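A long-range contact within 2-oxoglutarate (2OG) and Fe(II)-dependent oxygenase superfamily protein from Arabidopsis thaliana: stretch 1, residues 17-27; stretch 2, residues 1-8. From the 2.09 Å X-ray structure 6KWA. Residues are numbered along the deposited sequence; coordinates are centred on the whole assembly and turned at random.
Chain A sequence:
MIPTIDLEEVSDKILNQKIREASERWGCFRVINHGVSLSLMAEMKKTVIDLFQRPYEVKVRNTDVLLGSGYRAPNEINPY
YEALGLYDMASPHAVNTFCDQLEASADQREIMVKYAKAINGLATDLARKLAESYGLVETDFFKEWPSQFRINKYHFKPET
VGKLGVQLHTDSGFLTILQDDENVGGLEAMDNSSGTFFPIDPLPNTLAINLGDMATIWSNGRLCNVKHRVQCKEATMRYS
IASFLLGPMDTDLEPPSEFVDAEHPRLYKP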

# COMPACT_ATOMS: atom_id res chain seq x y z
N GLN A 17 -4.12 -17.46 -10.62
CA GLN A 17 -3.04 -17.47 -11.59
C GLN A 17 -2.80 -16.07 -12.14
O GLN A 17 -1.65 -15.66 -12.35
CB GLN A 17 -3.34 -18.43 -12.72
CG GLN A 17 -2.57 -18.11 -13.96
CD GLN A 17 -2.42 -19.31 -14.83
OE1 GLN A 17 -1.99 -20.37 -14.37
NE2 GLN A 17 -2.80 -19.17 -16.10
N LYS A 18 -3.88 -15.33 -12.40
CA LYS A 18 -3.73 -13.95 -12.86
C LYS A 18 -3.02 -13.13 -11.79
O LYS A 18 -2.19 -12.30 -12.12
CB LYS A 18 -5.08 -13.32 -13.21
CG LYS A 18 -5.53 -13.61 -14.65
CD LYS A 18 -6.99 -13.21 -14.85
CE LYS A 18 -7.44 -13.43 -16.29
NZ LYS A 18 -8.86 -12.97 -16.48
N ILE A 19 -3.35 -13.34 -10.52
CA ILE A 19 -2.68 -12.59 -9.47
C ILE A 19 -1.18 -12.93 -9.47
O ILE A 19 -0.31 -12.04 -9.51
CB ILE A 19 -3.31 -12.86 -8.11
CG1 ILE A 19 -4.63 -12.09 -8.03
CG2 ILE A 19 -2.37 -12.43 -6.96
CD1 ILE A 19 -5.61 -12.57 -6.95
N ARG A 20 -0.88 -14.21 -9.47
CA ARG A 20 0.49 -14.66 -9.42
C ARG A 20 1.31 -14.11 -10.61
O ARG A 20 2.42 -13.65 -10.42
CB ARG A 20 0.54 -16.17 -9.44
CG ARG A 20 1.93 -16.73 -9.68
CD ARG A 20 1.91 -18.26 -9.53
NE ARG A 20 3.13 -18.86 -10.07
CZ ARG A 20 3.37 -20.17 -10.08
NH1 ARG A 20 2.47 -21.01 -9.60
NH2 ARG A 20 4.50 -20.63 -10.57
N GLU A 21 0.76 -14.10 -11.81
CA GLU A 21 1.58 -13.74 -12.95
C GLU A 21 1.78 -12.24 -13.02
O GLU A 21 2.85 -11.78 -13.42
CB GLU A 21 0.98 -14.24 -14.27
CG GLU A 21 1.38 -15.67 -14.60
CD GLU A 21 0.45 -16.36 -15.60
OE1 GLU A 21 -0.08 -15.68 -16.51
OE2 GLU A 21 0.30 -17.59 -15.49
N ALA A 22 0.77 -11.49 -12.60
CA ALA A 22 0.94 -10.05 -12.45
C ALA A 22 2.06 -9.75 -11.47
O ALA A 22 2.98 -8.96 -11.76
CB ALA A 22 -0.36 -9.41 -11.98
N SER A 23 2.01 -10.43 -10.33
CA SER A 23 2.94 -10.19 -9.24
C SER A 23 4.37 -10.61 -9.55
O SER A 23 5.32 -10.04 -9.04
CB SER A 23 2.46 -10.94 -8.01
OG SER A 23 1.20 -10.45 -7.57
N GLU A 24 4.53 -11.58 -10.43
CA GLU A 24 5.86 -12.06 -10.79
C GLU A 24 6.48 -11.21 -11.86
O GLU A 24 7.69 -10.90 -11.81
CB GLU A 24 5.79 -13.50 -11.27
CG GLU A 24 5.67 -14.51 -10.16
CD GLU A 24 5.45 -15.94 -10.65
OE1 GLU A 24 5.39 -16.15 -11.87
OE2 GLU A 24 5.36 -16.86 -9.80
N ARG A 25 5.65 -10.78 -12.81
CA ARG A 25 6.18 -10.07 -13.98
C ARG A 25 6.26 -8.57 -13.76
O ARG A 25 7.24 -7.95 -14.18
CB ARG A 25 5.32 -10.37 -15.20
CG ARG A 25 5.62 -9.47 -16.40
CD ARG A 25 7.05 -9.61 -16.89
NE ARG A 25 7.30 -8.75 -18.03
CZ ARG A 25 7.94 -7.58 -17.97
NH1 ARG A 25 8.42 -7.14 -16.82
NH2 ARG A 25 8.12 -6.86 -19.08
N TRP A 26 5.26 -7.98 -13.11
CA TRP A 26 5.20 -6.53 -12.91
C TRP A 26 5.32 -6.07 -11.46
O TRP A 26 5.63 -4.92 -11.19
CB TRP A 26 3.88 -5.99 -13.45
CG TRP A 26 3.64 -6.35 -14.87
CD1 TRP A 26 2.73 -7.24 -15.35
CD2 TRP A 26 4.34 -5.82 -16.01
NE1 TRP A 26 2.81 -7.29 -16.73
CE2 TRP A 26 3.79 -6.42 -17.15
CE3 TRP A 26 5.37 -4.89 -16.16
CZ2 TRP A 26 4.23 -6.12 -18.45
CZ3 TRP A 26 5.82 -4.59 -17.46
CH2 TRP A 26 5.25 -5.21 -18.57
N GLY A 27 5.01 -6.95 -10.51
CA GLY A 27 5.08 -6.61 -9.11
C GLY A 27 3.96 -5.70 -8.63
O GLY A 27 3.98 -5.19 -7.51
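Stretch 2, residues 1-8: MIPTIDLE

A short extended segment can be held against a helix without a single hydrogen bond between them, provided that its alternating side chains meet one side of the helix in step. The N-terminus of this oxygenase illustrates the principle. Stretch 1 is helical through residues 17 to 25, in a helix that begins earlier in the chain, and Gly27 is the first residue to leave helical torsions, with a phi of 74° that by itself favours glycine. Stretch 2 is extended through Ile2 and Pro3, with phi/psi of -79/130 and -79/154, and forms a strand from Thr4 to Asp6. At Leu7 the backbone turns out of the extended conformation, with psi falling to -5°, and the turn is accompanied by a hydrogen bond from Glu8 N to Asp6 OD1 of 2.9 Å.

Strand and helix run nearly antiparallel. Their axes make an angle of 162° between N-to-C directions, a signed crossing angle of -162°, and approach to 9.2 Å. The register follows from this: the CA atoms of Ile19 and Ile5 lie 7.2 Å apart, those of Ala22 and Pro3 6.6 Å, and those of Trp26 and Ile2 6.8 Å. Advancing along stretch 2 thus means going back along the helix. The helix keeps its own backbone hydrogen bonds, such as Ala22 N to Lys18 O at 3.1 Å; none crosses between the stretches, and the contact is one of packing.

Alternation in the extended chain selects the residues that pack. Pro3 and Ile5 direct their CA-to-CB bonds toward the helix, whereas that of Ile2 points away and Thr4 is out of reach. Ile5, in the m, t rotamer, gives up the largest area, 75 Å², and sends its CD1 onto the helix surface. Ile5 CD1 lies 3.3 Å from Lys18 O and 3.6 Å from Ile19 CA, so it touches main chain as well as side chain; Ile5 CD1 also lies 3.8 Å from Ile19 CG1 and 4.1 Å from Ala22 CB. Lys18 itself contributes little more than its base, since its CA-to-CB bond points toward stretch 2 but the end of its long chain leads away.

One helical turn separates Lys18 from Ala22, whose CB points toward stretch 2 and meets Pro3 CG at 3.6 Å. The small methyl accompanies the close backbone approach at this point. Beyond it, Trp26 packs its CD1 3.7 Å from Pro3 CD, the proline lying obliquely to the indole. The same ring reaches the very start of the chain: Met1 N lies over one face, 3.3 Å from Trp26 CH2, while the CA-to-CB bond of Met1 points away.

At the other end, Leu7 adds a looser apolar contact, its CD2 lying 4.3 Å from Ile19 CD1. Together the two stretches bury 343 Å², a modest area, mostly apolar but including Met1 N over the indole and the carbonyl oxygen of Lys18.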

# COMPACT_ATOMS: atom_id res chain seq x y z
N MET A 1 3.00 -2.76 -18.79
CA MET A 1 1.63 -2.29 -18.59
C MET A 1 1.03 -3.02 -17.40
O MET A 1 1.01 -4.26 -17.37
CB MET A 1 0.75 -2.49 -19.83
CG MET A 1 -0.78 -2.34 -19.51
SD MET A 1 -1.90 -2.60 -20.92
CE MET A 1 -3.53 -2.25 -20.24
N ILE A 2 0.52 -2.27 -16.43
CA ILE A 2 -0.03 -2.91 -15.24
C ILE A 2 -1.43 -3.48 -15.47
O ILE A 2 -2.31 -2.81 -16.03
CB ILE A 2 -0.07 -1.91 -14.09
CG1 ILE A 2 -0.81 -2.50 -12.89
CG2 ILE A 2 -0.75 -0.59 -14.56
CD1 ILE A 2 -0.79 -1.59 -11.69
N PRO A 3 -1.63 -4.75 -15.09
CA PRO A 3 -2.90 -5.43 -15.30
C PRO A 3 -3.91 -5.04 -14.26
O PRO A 3 -3.59 -4.61 -13.14
CB PRO A 3 -2.53 -6.91 -15.19
CG PRO A 3 -1.29 -6.94 -14.41
CD PRO A 3 -0.55 -5.69 -14.73
N THR A 4 -5.16 -5.16 -14.65
CA THR A 4 -6.25 -4.96 -13.75
C THR A 4 -6.88 -6.31 -13.55
O THR A 4 -7.02 -7.06 -14.51
CB THR A 4 -7.24 -3.96 -14.28
OG1 THR A 4 -6.60 -2.68 -14.33
CG2 THR A 4 -8.46 -3.91 -13.35
N ILE A 5 -7.08 -6.66 -12.28
CA ILE A 5 -7.60 -7.96 -11.88
C ILE A 5 -8.97 -7.87 -11.20
O ILE A 5 -9.15 -7.14 -10.24
CB ILE A 5 -6.58 -8.66 -10.96
CG1 ILE A 5 -5.39 -9.05 -11.85
CG2 ILE A 5 -7.18 -9.88 -10.29
CD1 ILE A 5 -4.40 -9.95 -11.22
N ASP A 6 -9.92 -8.63 -11.73
CA ASP A 6 -11.30 -8.69 -11.24
C ASP A 6 -11.41 -9.70 -10.11
O ASP A 6 -11.41 -10.90 -10.36
CB ASP A 6 -12.24 -9.07 -12.40
CG ASP A 6 -13.75 -8.98 -12.04
OD1 ASP A 6 -14.13 -8.89 -10.85
OD2 ASP A 6 -14.56 -8.99 -12.99
N LEU A 7 -11.56 -9.22 -8.88
CA LEU A 7 -11.59 -10.11 -7.72
C LEU A 7 -12.91 -10.87 -7.63
O LEU A 7 -13.04 -11.73 -6.76
CB LEU A 7 -11.35 -9.31 -6.43
CG LEU A 7 -9.95 -8.67 -6.31
CD1 LEU A 7 -9.77 -7.99 -4.97
CD2 LEU A 7 -8.83 -9.69 -6.52
N GLU A 8 -13.86 -10.57 -8.52
CA GLU A 8 -15.11 -11.37 -8.59
C GLU A 8 -15.08 -12.42 -9.72
O GLU A 8 -16.12 -12.94 -10.10
CB GLU A 8 -16.35 -10.50 -8.75
CG GLU A 8 -16.72 -9.72 -7.50
CD GLU A 8 -17.93 -8.81 -7.71
OE1 GLU A 8 -18.37 -8.64 -8.87
OE2 GLU A 8 -18.44 -8.28 -6.71